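Side-chain contacts in leucyl-tRNA synthetase subunit alpha (Aquifex aeolicus, PDB 3O0A), which charges tRNA with leucine at the expense of ATP and, through its CP1 hydrolytic domain, the part crystallised, probably hydrolyses wrongly charged tRNA: residues E15-F20 with K34-Y39; L21-E26 with L68-E73; P116-K121 with P159-V164; P123-N128 with K154-P159; D187-L192 with T202-D207. All blocks are in the same frame, centred on the assembly; numbering follows the deposited sequence.

Interaction 1. Residues E15-F20 with K34-Y39; sequences EEPEKF and KEKRIY
P17 and K36 make the close part of this contact, and E15 makes the loose part. The CG of the P17 ring lies 3.8 Å from K36 CG, and P17 CD is 3.9 Å from K36 CE, so the lysine's methylene chain crosses the buried P17 at a slant, meeting its CG and CD. K36 CG points opposite its own carbonyl carbon (chi1 -74°), and the chain is extended beyond it, which carries the amine past P17 to E15. There the grip slackens. K36 NZ stands 3.4 Å from the backbone O of E15, a weak hydrogen bond, and 4.0 Å from E15 OE2, a long salt bridge. Both residues are exposed, which puts this weakly bonded, charged end on the solvent side of the contact. On the strand side, Y39 OH donates to E35 OE1 at 2.6 Å and accepts from R37 NH1 at 2.9 Å, tying the end of the helix to the start of the strand. K36, with positive phi, is the first residue to leave the helical conformation of 26-35. P17 packs further on L32 and L33 of that helix, while backbone bonds from K36 to I14 and from I38 to V12 place strand 37-44 beside strand 6-13.

Interaction 2. Residues L21-E26 with L68-E73; sequences LNCVPE and LACIGE
C23 and C70 are joined by a disulfide between the loop 21-26 and helix 64-74. Starting at C23, CB lies 3.6 Å from C70 CB and 3.7 Å from I71 CG1, so the methylene is flanked by both the partner cysteine and the residue after it. One bond further, C23 SG is 2.1 Å from C70 SG and 3.1 Å from C70 CB. The CB-SG-SG-CB torsion is -65°, a left-handed turn of the bridge. The two cysteines reach it differently: C23 SG sits opposite its carbonyl carbon (chi1 -70°), whereas C70 SG sits opposite its backbone N (chi1 179°). Beside the bridge, V24 CG1 and I71 CD1 make a looser apolar touch at 4.3 Å. Next to it, N22 OD1 takes a hydrogen bond from NH2 of R74 on the same helix. The disulfide is thus the covalent tie between the two segments; reduction would probably remove that tie and leave the apolar touches and the N22-R74 bond to hold the loop to the helix.

Interaction 3. Residues P116-K121 with P159-V164; sequences PANGEK and PIKVVV
N118 and E120, two residues of the turn 116-121, converge on the amine of K161. In N118 the CG lies between the backbone N and the carbonyl carbon (chi1 59°), which turns OD1 back toward the chain. OD1 accepts from E120 N at 3.0 Å with an N-H...O angle of 164°, the donor standing above the carbonyl plane. The amide's other end, ND2, comes within 3.3 Å of K161 NZ; both are donors, and the conflict is eased by a water that accepts from ND2 and from NZ, at 2.8 Å from the latter. G119 follows with positive phi. E120 then reaches out with an extended chain, and its carboxylate meets the extended K161 coming from the opposite direction. OE1 accepts a hydrogen bond from NZ at 2.9 Å on its syn side, 29° out of the carboxylate plane, and OE2 adds a weak bond at 3.0 Å, both within a salt bridge. Replacing E120 by an alanine is likely to leave the K161 amine without this counter-charge, held by the water and by F51 O. K121 begins the next strand. The N118 OD1 to E120 N bond defines an Asx turn, set in the hairpin connection between the antiparallel strands 106-114 and 121-127.

Interaction 4. Residues P123-N128 with K154-P159; sequences PVWSAN and KKYDLP
The W125 indole has L158 CD1 over one face, 4.2 Å above the plane and displaced toward the rim, and the backbone O of P123 at its edge, in plane. Its six-membered ring meets the Y156 ring obliquely, with centroids 5.1 Å apart and planes at 47°. From the tyrosine's side, W125 CZ3 lies over one ring face, 3.9 Å from Y156 CD1, and CG of K155 covers the opposite face. The phenol is thus sandwiched between an indole corner and a lysine's aliphatic chain. These contacts pack strand 121-127 of the mixed sheet against the C-terminal end of helix 147-156, where D157, with positive phi and two bonds back into the last turn, forms a Schellman motif. That reversal lets L158 follow Y156 onto the same indole. L158 CG lies opposite its carbonyl carbon (chi1 -60°), and chi2 of 164° then sets CD2 3.9 Å from W125 NE1 and 4.2 Å from W125 CZ2. The same methyl also reaches P123 CG at 4.3 Å. Elsewhere W125 meets the ring of F108 on the adjacent strand, and L158 also packs on F152 and F55. The hydroxyl of Y156 is hydrogen-bonded to the backbone N of G106.

Interaction 5. Residues D187-L192 with T202-D207; sequences DGFDGL and TEWLQD
F189 presents its ring edge to the indole face of W204 in an offset edge-to-face pair, joining a turn ahead of helix 194-207 to that helix's own later part. F189 opens a type II beta turn ending at L192. The aromatic contact carries the interaction: the F189 ring and the six-membered ring of W204 have centroids 5.1 Å apart and planes at 62°. F189 CE2 approaches W204 CE3 to 3.5 Å, and F189 CZ lies 3.7 Å from W204 CD2, displaced toward the rim of the indole. W204 CG lies opposite its backbone N (chi1 178°), which extends the indole from the helix toward the turn. With an alanine in place of W204 the indole face is gone, which would probably open a gap beside F189 CE2 and CZ and leave the phenyl ring freer to turn. Outside the pair, R208 makes a cation-pi contact with W204. F189 also touches the side chains of K200 and I201 on the same helix. Backbone bonds hold the loop in shape: D190 N reaches D187 O at 3.1 Å, and L192 N closes the turn on F189 O at 3.2 Å.

In the fold
Interactions 1 and 2 interleave along the chain and touch directly, F20 CD1 lying 3.8 Å from I71 CG2 and I38 CD1 4.1 Å from V24 CG1, so loop 15-26, strand 37-44 and helix 64-74 meet through apolar side chains. From there L68 CD1 packs on V124 CG1 at 4.1 Å, linking interaction 2 to interaction 4, whose centre is about 21 Å away. Interaction 4 is nested inside interaction 3, and the two share P159. Interaction 3 in turn meets interaction 5, with A117 O 3.2 Å from W204 CH2. Interactions 2 and 5 mark distant ends, their centres about 32 Å apart. All five lie in the CP1 domain, presumably the editing unit.

Interaction 1. Residues E15-F20 with K34-Y39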
# COMPACT_ATOMS: atom_id res chain seq x y z
N GLU A 15 -12.91 -8.03 -12.00
CA GLU A 15 -14.31 -8.31 -12.38
C GLU A 15 -14.43 -9.37 -13.47
O GLU A 15 -15.40 -10.14 -13.51
CB GLU A 15 -14.97 -6.99 -12.82
CG GLU A 15 -16.38 -7.09 -13.39
CD GLU A 15 -17.42 -7.45 -12.33
OE1 GLU A 15 -17.32 -6.95 -11.19
OE2 GLU A 15 -18.33 -8.24 -12.66
N GLU A 16 -13.45 -9.40 -14.37
CA GLU A 16 -13.45 -10.33 -15.49
C GLU A 16 -12.16 -11.16 -15.50
O GLU A 16 -11.27 -10.91 -16.30
CB GLU A 16 -13.61 -9.57 -16.80
CG GLU A 16 -14.96 -8.86 -16.98
CD GLU A 16 -15.18 -8.37 -18.40
OE1 GLU A 16 -14.36 -7.57 -18.90
OE2 GLU A 16 -16.18 -8.80 -19.03
N PRO A 17 -12.05 -12.15 -14.59
CA PRO A 17 -10.78 -12.89 -14.45
C PRO A 17 -10.23 -13.52 -15.75
O PRO A 17 -9.01 -13.55 -15.93
CB PRO A 17 -11.12 -13.98 -13.43
CG PRO A 17 -12.26 -13.41 -12.65
CD PRO A 17 -13.07 -12.67 -13.67
N GLU A 18 -11.11 -14.02 -16.63
CA GLU A 18 -10.67 -14.67 -17.88
C GLU A 18 -9.80 -13.75 -18.75
O GLU A 18 -8.88 -14.21 -19.43
CB GLU A 18 -11.85 -15.22 -18.69
CG GLU A 18 -12.61 -16.33 -17.97
CD GLU A 18 -13.62 -15.82 -16.94
OE1 GLU A 18 -13.75 -14.59 -16.74
OE2 GLU A 18 -14.30 -16.67 -16.32
N LYS A 19 -10.09 -12.45 -18.71
CA LYS A 19 -9.33 -11.44 -19.46
C LYS A 19 -7.90 -11.29 -18.94
O LYS A 19 -7.02 -10.78 -19.65
CB LYS A 19 -10.08 -10.10 -19.40
CG LYS A 19 -9.35 -8.87 -19.93
CD LYS A 19 -10.28 -7.63 -19.85
CE LYS A 19 -9.54 -6.32 -20.13
NZ LYS A 19 -10.53 -5.19 -20.23
N PHE A 20 -7.66 -11.75 -17.71
CA PHE A 20 -6.38 -11.55 -17.05
C PHE A 20 -5.65 -12.81 -16.61
O PHE A 20 -4.55 -12.73 -16.05
CB PHE A 20 -6.56 -10.62 -15.84
CG PHE A 20 -7.26 -9.35 -16.19
CD1 PHE A 20 -6.54 -8.24 -16.63
CD2 PHE A 20 -8.65 -9.26 -16.09
CE1 PHE A 20 -7.21 -7.06 -16.95
CE2 PHE A 20 -9.32 -8.10 -16.41
CZ PHE A 20 -8.59 -7.00 -16.85
N LYS A 34 -12.29 -17.76 -7.91
CA LYS A 34 -13.30 -17.95 -6.87
C LYS A 34 -13.69 -16.64 -6.20
O LYS A 34 -14.86 -16.40 -5.94
CB LYS A 34 -12.83 -18.93 -5.79
CG LYS A 34 -12.62 -20.36 -6.25
CD LYS A 34 -12.19 -21.26 -5.08
CE LYS A 34 -11.76 -22.65 -5.56
NZ LYS A 34 -12.92 -23.55 -5.76
N GLU A 35 -12.70 -15.79 -5.92
CA GLU A 35 -12.95 -14.56 -5.17
C GLU A 35 -12.92 -13.29 -6.01
O GLU A 35 -13.31 -12.22 -5.52
CB GLU A 35 -11.95 -14.40 -4.02
CG GLU A 35 -11.98 -15.53 -2.98
CD GLU A 35 -11.21 -15.16 -1.72
OE1 GLU A 35 -11.40 -14.03 -1.21
OE2 GLU A 35 -10.42 -15.99 -1.25
N LYS A 36 -12.45 -13.40 -7.26
CA LYS A 36 -12.28 -12.25 -8.16
C LYS A 36 -11.38 -11.20 -7.50
O LYS A 36 -11.64 -9.99 -7.55
CB LYS A 36 -13.63 -11.68 -8.60
CG LYS A 36 -14.36 -12.56 -9.63
CD LYS A 36 -15.65 -11.91 -10.10
CE LYS A 36 -16.19 -12.59 -11.35
NZ LYS A 36 -17.53 -12.05 -11.76
N ARG A 37 -10.31 -11.71 -6.87
CA ARG A 37 -9.34 -10.87 -6.15
C ARG A 37 -7.92 -11.38 -6.32
O ARG A 37 -7.72 -12.59 -6.45
CB ARG A 37 -9.63 -10.89 -4.65
CG ARG A 37 -10.90 -10.22 -4.25
CD ARG A 37 -11.16 -10.42 -2.78
NE ARG A 37 -12.38 -9.72 -2.41
CZ ARG A 37 -12.84 -9.57 -1.17
NH1 ARG A 37 -12.18 -10.09 -0.14
NH2 ARG A 37 -13.97 -8.90 -0.97
N ILE A 38 -6.97 -10.45 -6.30
CA ILE A 38 -5.55 -10.76 -6.10
C ILE A 38 -5.14 -10.06 -4.82
O ILE A 38 -5.19 -8.84 -4.74
CB ILE A 38 -4.66 -10.31 -7.28
CG1 ILE A 38 -5.09 -11.00 -8.59
CG2 ILE A 38 -3.16 -10.55 -6.96
CD1 ILE A 38 -4.81 -12.49 -8.68
N TYR A 39 -4.77 -10.83 -3.81
CA TYR A 39 -4.48 -10.23 -2.51
C TYR A 39 -3.08 -9.62 -2.45
O TYR A 39 -2.13 -10.23 -2.94
CB TYR A 39 -4.64 -11.25 -1.39
CG TYR A 39 -6.09 -11.50 -1.04
CD1 TYR A 39 -6.80 -10.58 -0.27
CD2 TYR A 39 -6.75 -12.65 -1.47
CE1 TYR A 39 -8.13 -10.79 0.08
CE2 TYR A 39 -8.09 -12.87 -1.13
CZ TYR A 39 -8.77 -11.94 -0.36
OH TYR A 39 -10.08 -12.13 -0.01

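Interaction 2. Residues L21-E26 with L68-E73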
# COMPACT_ATOMS: atom_id res chain seq x y z
N LEU A 21 -6.22 -13.98 -16.91
CA LEU A 21 -5.64 -15.25 -16.43
C LEU A 21 -4.19 -15.47 -16.86
O LEU A 21 -3.39 -16.05 -16.10
CB LEU A 21 -6.48 -16.44 -16.90
CG LEU A 21 -7.69 -16.79 -16.04
CD1 LEU A 21 -8.52 -17.87 -16.75
CD2 LEU A 21 -7.23 -17.26 -14.64
N ASN A 22 -3.82 -15.02 -18.06
CA ASN A 22 -2.44 -15.23 -18.47
C ASN A 22 -1.42 -14.29 -17.81
O ASN A 22 -0.22 -14.43 -18.01
CB ASN A 22 -2.29 -15.35 -20.01
CG ASN A 22 -2.35 -14.00 -20.73
OD1 ASN A 22 -2.32 -12.95 -20.11
ND2 ASN A 22 -2.39 -14.05 -22.05
N CYS A 23 -1.92 -13.36 -16.99
CA CYS A 23 -1.06 -12.49 -16.17
C CYS A 23 -0.66 -13.13 -14.86
O CYS A 23 0.24 -12.62 -14.19
CB CYS A 23 -1.75 -11.18 -15.85
SG CYS A 23 -1.92 -10.14 -17.29
N VAL A 24 -1.35 -14.20 -14.46
CA VAL A 24 -1.20 -14.73 -13.10
C VAL A 24 -0.69 -16.17 -13.11
O VAL A 24 -1.06 -16.96 -13.98
CB VAL A 24 -2.51 -14.62 -12.26
CG1 VAL A 24 -3.15 -13.21 -12.38
CG2 VAL A 24 -3.52 -15.66 -12.68
N PRO A 25 0.18 -16.50 -12.14
CA PRO A 25 0.64 -17.89 -12.04
C PRO A 25 -0.44 -18.80 -11.48
O PRO A 25 -1.37 -18.33 -10.82
CB PRO A 25 1.80 -17.81 -11.06
CG PRO A 25 1.46 -16.65 -10.18
CD PRO A 25 0.76 -15.65 -11.09
N GLU A 26 -0.28 -20.10 -11.73
CA GLU A 26 -1.23 -21.10 -11.31
C GLU A 26 -1.60 -20.97 -9.83
O GLU A 26 -2.75 -21.15 -9.46
CB GLU A 26 -0.64 -22.49 -11.59
CG GLU A 26 -1.62 -23.64 -11.41
CD GLU A 26 -1.64 -24.21 -9.99
OE1 GLU A 26 -0.72 -23.93 -9.19
OE2 GLU A 26 -2.59 -24.96 -9.69
N LEU A 68 0.98 -7.76 -11.44
CA LEU A 68 0.14 -6.57 -11.43
C LEU A 68 0.41 -5.62 -12.59
O LEU A 68 -0.52 -5.00 -13.12
CB LEU A 68 0.24 -5.85 -10.09
CG LEU A 68 -0.24 -6.67 -8.90
CD1 LEU A 68 0.02 -5.83 -7.64
CD2 LEU A 68 -1.72 -7.08 -9.03
N ALA A 69 1.67 -5.52 -13.00
CA ALA A 69 2.01 -4.71 -14.19
C ALA A 69 1.38 -5.29 -15.48
O ALA A 69 0.92 -4.54 -16.36
CB ALA A 69 3.53 -4.57 -14.33
N CYS A 70 1.32 -6.62 -15.55
CA CYS A 70 0.68 -7.29 -16.69
C CYS A 70 -0.79 -6.90 -16.73
O CYS A 70 -1.33 -6.55 -17.78
CB CYS A 70 0.83 -8.81 -16.56
SG CYS A 70 0.06 -9.77 -17.89
N ILE A 71 -1.42 -6.94 -15.56
CA ILE A 71 -2.82 -6.53 -15.43
C ILE A 71 -3.02 -5.05 -15.75
O ILE A 71 -3.92 -4.69 -16.49
CB ILE A 71 -3.40 -6.91 -14.05
CG1 ILE A 71 -3.43 -8.45 -13.93
CG2 ILE A 71 -4.78 -6.29 -13.86
CD1 ILE A 71 -3.74 -8.98 -12.52
N GLY A 72 -2.13 -4.20 -15.25
CA GLY A 72 -2.21 -2.75 -15.48
C GLY A 72 -2.01 -2.40 -16.93
O GLY A 72 -2.64 -1.47 -17.46
N GLU A 73 -1.15 -3.14 -17.62
CA GLU A 73 -1.03 -2.98 -19.07
C GLU A 73 -2.33 -3.37 -19.77
O GLU A 73 -2.82 -2.66 -20.68
CB GLU A 73 0.14 -3.82 -19.61
CG GLU A 73 0.22 -3.84 -21.14
CD GLU A 73 1.27 -4.79 -21.65
OE1 GLU A 73 1.03 -6.01 -21.60
OE2 GLU A 73 2.33 -4.32 -22.12

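Interaction 3. Residues P116-K121 with P159-V164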
# COMPACT_ATOMS: atom_id res chain seq x y z
N PRO A 116 -9.43 -2.51 2.56
CA PRO A 116 -10.46 -3.29 3.27
C PRO A 116 -11.15 -2.49 4.38
O PRO A 116 -12.23 -2.87 4.83
CB PRO A 116 -9.67 -4.46 3.86
CG PRO A 116 -8.29 -3.93 4.03
CD PRO A 116 -8.08 -3.03 2.83
N ALA A 117 -10.53 -1.38 4.81
CA ALA A 117 -11.10 -0.58 5.90
C ALA A 117 -12.28 0.28 5.43
O ALA A 117 -13.27 0.45 6.15
CB ALA A 117 -10.03 0.30 6.53
N ASN A 118 -12.17 0.82 4.22
CA ASN A 118 -13.12 1.82 3.73
C ASN A 118 -13.62 1.60 2.30
O ASN A 118 -14.46 2.36 1.81
CB ASN A 118 -12.55 3.23 3.89
CG ASN A 118 -11.25 3.42 3.13
OD1 ASN A 118 -10.95 2.66 2.21
ND2 ASN A 118 -10.47 4.43 3.51
N GLY A 119 -13.09 0.58 1.62
CA GLY A 119 -13.50 0.23 0.26
C GLY A 119 -12.99 1.16 -0.84
O GLY A 119 -13.37 1.01 -2.01
N GLU A 120 -12.13 2.10 -0.48
CA GLU A 120 -11.54 3.03 -1.45
C GLU A 120 -10.54 2.29 -2.32
O GLU A 120 -9.86 1.38 -1.85
CB GLU A 120 -10.89 4.22 -0.76
CG GLU A 120 -11.90 5.13 -0.10
CD GLU A 120 -11.29 6.27 0.67
OE1 GLU A 120 -10.05 6.43 0.70
OE2 GLU A 120 -12.09 7.03 1.26
N LYS A 121 -10.50 2.67 -3.59
CA LYS A 121 -9.54 2.11 -4.53
C LYS A 121 -8.32 3.03 -4.65
O LYS A 121 -8.44 4.22 -4.97
CB LYS A 121 -10.21 1.87 -5.88
CG LYS A 121 -11.27 0.77 -5.80
CD LYS A 121 -12.06 0.66 -7.09
CE LYS A 121 -13.30 -0.23 -6.91
NZ LYS A 121 -12.90 -1.62 -6.59
N PRO A 159 -2.27 11.60 -3.28
CA PRO A 159 -3.12 12.20 -2.25
C PRO A 159 -2.60 12.05 -0.82
O PRO A 159 -2.00 11.03 -0.46
CB PRO A 159 -4.44 11.45 -2.40
CG PRO A 159 -4.43 10.96 -3.79
CD PRO A 159 -3.01 10.59 -4.04
N ILE A 160 -2.83 13.09 -0.02
CA ILE A 160 -2.51 13.07 1.39
C ILE A 160 -3.85 13.07 2.12
O ILE A 160 -4.71 13.92 1.86
CB ILE A 160 -1.63 14.28 1.81
CG1 ILE A 160 -0.43 14.41 0.87
CG2 ILE A 160 -1.18 14.14 3.26
CD1 ILE A 160 0.27 15.79 0.92
N LYS A 161 -4.04 12.11 3.02
CA LYS A 161 -5.30 11.98 3.76
C LYS A 161 -5.02 11.87 5.26
O LYS A 161 -4.40 10.91 5.72
CB LYS A 161 -6.08 10.75 3.27
CG LYS A 161 -7.42 10.50 3.95
CD LYS A 161 -8.04 9.26 3.33
CE LYS A 161 -9.42 8.96 3.87
NZ LYS A 161 -9.89 7.68 3.26
N VAL A 162 -5.47 12.86 6.02
CA VAL A 162 -5.26 12.87 7.47
C VAL A 162 -6.23 11.93 8.18
O VAL A 162 -7.44 12.01 7.96
CB VAL A 162 -5.37 14.29 8.07
CG1 VAL A 162 -5.09 14.26 9.57
CG2 VAL A 162 -4.40 15.23 7.36
N VAL A 163 -5.70 11.03 9.01
CA VAL A 163 -6.53 10.13 9.82
C VAL A 163 -6.20 10.13 11.32
O VAL A 163 -6.98 9.63 12.12
CB VAL A 163 -6.54 8.67 9.30
CG1 VAL A 163 -7.32 8.59 8.00
CG2 VAL A 163 -5.12 8.12 9.15
N VAL A 164 -5.05 10.68 11.69
CA VAL A 164 -4.66 10.83 13.09
C VAL A 164 -4.45 12.31 13.34
O VAL A 164 -3.48 12.90 12.86
CB VAL A 164 -3.37 10.02 13.44
CG1 VAL A 164 -2.96 10.28 14.89
CG2 VAL A 164 -3.58 8.52 13.21
O HOH W 1 -11.78 6.64 5.07

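Interaction 4. Residues P123-N128 with K154-P159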
# COMPACT_ATOMS: atom_id res chain seq x y z
N PRO A 123 -4.03 3.48 -5.82
CA PRO A 123 -3.09 2.98 -6.82
C PRO A 123 -1.93 2.17 -6.24
O PRO A 123 -1.43 2.48 -5.15
CB PRO A 123 -2.57 4.25 -7.50
CG PRO A 123 -2.70 5.30 -6.44
CD PRO A 123 -3.95 4.95 -5.69
N VAL A 124 -1.53 1.12 -6.96
CA VAL A 124 -0.41 0.29 -6.57
C VAL A 124 0.83 0.66 -7.37
O VAL A 124 0.80 0.63 -8.60
CB VAL A 124 -0.72 -1.20 -6.72
CG1 VAL A 124 0.41 -2.05 -6.11
CG2 VAL A 124 -2.04 -1.54 -6.05
N TRP A 125 1.90 0.98 -6.64
CA TRP A 125 3.20 1.38 -7.17
C TRP A 125 4.29 0.39 -6.73
O TRP A 125 4.08 -0.43 -5.84
CB TRP A 125 3.54 2.77 -6.61
CG TRP A 125 2.77 3.86 -7.24
CD1 TRP A 125 1.43 4.11 -7.13
CD2 TRP A 125 3.30 4.88 -8.07
NE1 TRP A 125 1.09 5.23 -7.86
CE2 TRP A 125 2.22 5.72 -8.46
CE3 TRP A 125 4.59 5.17 -8.55
CZ2 TRP A 125 2.40 6.83 -9.28
CZ3 TRP A 125 4.76 6.27 -9.39
CH2 TRP A 125 3.67 7.08 -9.75
N SER A 126 5.45 0.45 -7.39
CA SER A 126 6.67 -0.14 -6.85
C SER A 126 7.64 1.00 -6.63
O SER A 126 7.62 1.98 -7.39
CB SER A 126 7.26 -1.18 -7.80
OG SER A 126 8.36 -1.87 -7.23
N ALA A 127 8.47 0.90 -5.59
CA ALA A 127 9.42 1.98 -5.26
C ALA A 127 10.72 1.50 -4.62
O ALA A 127 10.75 0.44 -4.00
CB ALA A 127 8.76 3.05 -4.39
N ASN A 128 11.79 2.27 -4.80
CA ASN A 128 13.12 1.88 -4.30
C ASN A 128 13.23 1.85 -2.78
O ASN A 128 13.96 1.02 -2.22
CB ASN A 128 14.24 2.75 -4.90
CG ASN A 128 14.11 4.23 -4.55
OD1 ASN A 128 13.08 4.69 -4.06
ND2 ASN A 128 15.18 4.98 -4.81
N LYS A 154 4.82 13.50 -2.41
CA LYS A 154 5.20 14.84 -2.88
C LYS A 154 5.80 14.77 -4.29
O LYS A 154 5.42 15.55 -5.18
CB LYS A 154 6.20 15.48 -1.91
CG LYS A 154 6.53 16.92 -2.25
CD LYS A 154 7.69 17.45 -1.41
CE LYS A 154 7.97 18.91 -1.73
NZ LYS A 154 6.87 19.80 -1.28
N LYS A 155 6.72 13.83 -4.48
CA LYS A 155 7.41 13.65 -5.76
C LYS A 155 6.45 13.21 -6.87
O LYS A 155 6.51 13.73 -7.99
CB LYS A 155 8.56 12.65 -5.62
CG LYS A 155 9.24 12.19 -6.94
CD LYS A 155 9.85 13.32 -7.73
CE LYS A 155 10.25 12.83 -9.12
NZ LYS A 155 10.82 13.93 -9.97
N TYR A 156 5.55 12.28 -6.55
CA TYR A 156 4.70 11.69 -7.59
C TYR A 156 3.24 12.14 -7.57
O TYR A 156 2.39 11.51 -8.19
CB TYR A 156 4.83 10.16 -7.58
CG TYR A 156 6.19 9.67 -8.01
CD1 TYR A 156 6.57 9.67 -9.36
CD2 TYR A 156 7.11 9.21 -7.08
CE1 TYR A 156 7.82 9.22 -9.76
CE2 TYR A 156 8.38 8.75 -7.47
CZ TYR A 156 8.72 8.76 -8.82
OH TYR A 156 9.96 8.32 -9.21
N ASP A 157 2.96 13.24 -6.86
CA ASP A 157 1.61 13.85 -6.87
C ASP A 157 0.49 12.91 -6.39
O ASP A 157 -0.57 12.82 -7.01
CB ASP A 157 1.30 14.43 -8.27
CG ASP A 157 0.01 15.24 -8.30
OD1 ASP A 157 -0.33 15.89 -7.29
OD2 ASP A 157 -0.67 15.21 -9.35
N LEU A 158 0.74 12.22 -5.28
CA LEU A 158 -0.25 11.32 -4.68
C LEU A 158 -0.99 11.98 -3.50
O LEU A 158 -0.43 12.85 -2.83
CB LEU A 158 0.43 10.00 -4.26
CG LEU A 158 1.08 9.24 -5.43
CD1 LEU A 158 2.05 8.17 -4.95
CD2 LEU A 158 0.03 8.63 -6.38
N PRO A 159 -2.27 11.60 -3.28
CA PRO A 159 -3.12 12.20 -2.25
C PRO A 159 -2.60 12.05 -0.82
O PRO A 159 -2.00 11.03 -0.46
CB PRO A 159 -4.44 11.45 -2.40
CG PRO A 159 -4.43 10.96 -3.79
CD PRO A 159 -3.01 10.59 -4.04

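Interaction 5. Residues D187-L192 with T202-D207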
# COMPACT_ATOMS: atom_id res chain seq x y z
N ASP A 187 -14.33 6.53 9.58
CA ASP A 187 -15.67 5.98 9.72
C ASP A 187 -16.02 5.68 11.19
O ASP A 187 -15.97 6.57 12.04
CB ASP A 187 -15.82 4.72 8.83
CG ASP A 187 -15.65 5.02 7.35
OD1 ASP A 187 -15.80 6.20 6.94
OD2 ASP A 187 -15.36 4.08 6.58
N GLY A 188 -16.34 4.41 11.49
CA GLY A 188 -16.78 4.01 12.83
C GLY A 188 -15.76 4.13 13.96
O GLY A 188 -16.11 4.00 15.14
N PHE A 189 -14.50 4.38 13.60
CA PHE A 189 -13.42 4.52 14.57
C PHE A 189 -13.07 5.98 14.87
O PHE A 189 -12.16 6.24 15.65
CB PHE A 189 -12.18 3.76 14.10
CG PHE A 189 -12.43 2.30 13.83
CD1 PHE A 189 -12.37 1.37 14.86
CD2 PHE A 189 -12.76 1.87 12.55
CE1 PHE A 189 -12.61 0.02 14.61
CE2 PHE A 189 -13.01 0.52 12.29
CZ PHE A 189 -12.93 -0.40 13.33
N ASP A 190 -13.78 6.91 14.23
CA ASP A 190 -13.60 8.35 14.48
C ASP A 190 -13.69 8.70 15.97
O ASP A 190 -14.62 8.26 16.67
CB ASP A 190 -14.66 9.16 13.72
CG ASP A 190 -14.30 9.39 12.28
OD1 ASP A 190 -13.17 9.03 11.87
OD2 ASP A 190 -15.15 9.93 11.53
N GLY A 191 -12.72 9.49 16.43
CA GLY A 191 -12.68 9.93 17.82
C GLY A 191 -11.86 9.08 18.76
O GLY A 191 -11.53 9.52 19.87
N LEU A 192 -11.52 7.86 18.35
CA LEU A 192 -10.67 6.98 19.17
C LEU A 192 -9.25 7.51 19.25
O LEU A 192 -8.73 8.05 18.26
CB LEU A 192 -10.62 5.56 18.59
CG LEU A 192 -11.86 4.68 18.51
CD1 LEU A 192 -11.44 3.29 18.03
CD2 LEU A 192 -12.58 4.61 19.87
N THR A 202 -7.46 -3.58 14.20
CA THR A 202 -6.86 -4.87 13.91
C THR A 202 -7.86 -6.00 14.21
O THR A 202 -8.01 -6.92 13.40
CB THR A 202 -5.53 -5.11 14.66
OG1 THR A 202 -4.60 -4.06 14.34
CG2 THR A 202 -4.90 -6.41 14.20
N GLU A 203 -8.55 -5.93 15.34
CA GLU A 203 -9.55 -6.97 15.67
C GLU A 203 -10.70 -7.02 14.67
O GLU A 203 -11.17 -8.11 14.32
CB GLU A 203 -10.11 -6.83 17.08
CG GLU A 203 -11.39 -7.68 17.33
CD GLU A 203 -11.15 -9.20 17.42
OE1 GLU A 203 -10.57 -9.81 16.48
OE2 GLU A 203 -11.57 -9.79 18.45
N TRP A 204 -11.15 -5.85 14.23
CA TRP A 204 -12.23 -5.75 13.24
C TRP A 204 -11.83 -6.40 11.92
O TRP A 204 -12.57 -7.19 11.35
CB TRP A 204 -12.58 -4.28 13.04
CG TRP A 204 -13.65 -3.96 12.02
CD1 TRP A 204 -14.96 -4.37 12.02
CD2 TRP A 204 -13.50 -3.09 10.91
NE1 TRP A 204 -15.62 -3.83 10.93
CE2 TRP A 204 -14.74 -3.03 10.24
CE3 TRP A 204 -12.42 -2.36 10.40
CZ2 TRP A 204 -14.94 -2.26 9.10
CZ3 TRP A 204 -12.62 -1.60 9.25
CH2 TRP A 204 -13.87 -1.55 8.62
N LEU A 205 -10.65 -6.05 11.43
CA LEU A 205 -10.15 -6.67 10.21
C LEU A 205 -10.00 -8.19 10.38
O LEU A 205 -10.33 -8.95 9.47
CB LEU A 205 -8.81 -6.05 9.83
CG LEU A 205 -8.95 -4.63 9.29
CD1 LEU A 205 -7.58 -3.98 9.23
CD2 LEU A 205 -9.61 -4.62 7.91
N GLN A 206 -9.51 -8.61 11.54
CA GLN A 206 -9.29 -10.02 11.84
C GLN A 206 -10.62 -10.77 11.88
O GLN A 206 -10.71 -11.87 11.35
CB GLN A 206 -8.52 -10.22 13.14
CG GLN A 206 -7.86 -11.60 13.23
CD GLN A 206 -6.93 -11.75 14.42
OE1 GLN A 206 -6.01 -10.94 14.62
NE2 GLN A 206 -7.17 -12.77 15.23
N ASP A 207 -11.63 -10.16 12.49
CA ASP A 207 -12.99 -10.71 12.52
C ASP A 207 -13.54 -10.93 11.11
O ASP A 207 -14.29 -11.88 10.86
CB ASP A 207 -13.94 -9.80 13.29
CG ASP A 207 -13.74 -9.85 14.80
OD1 ASP A 207 -13.06 -10.77 15.31
OD2 ASP A 207 -14.28 -8.96 15.49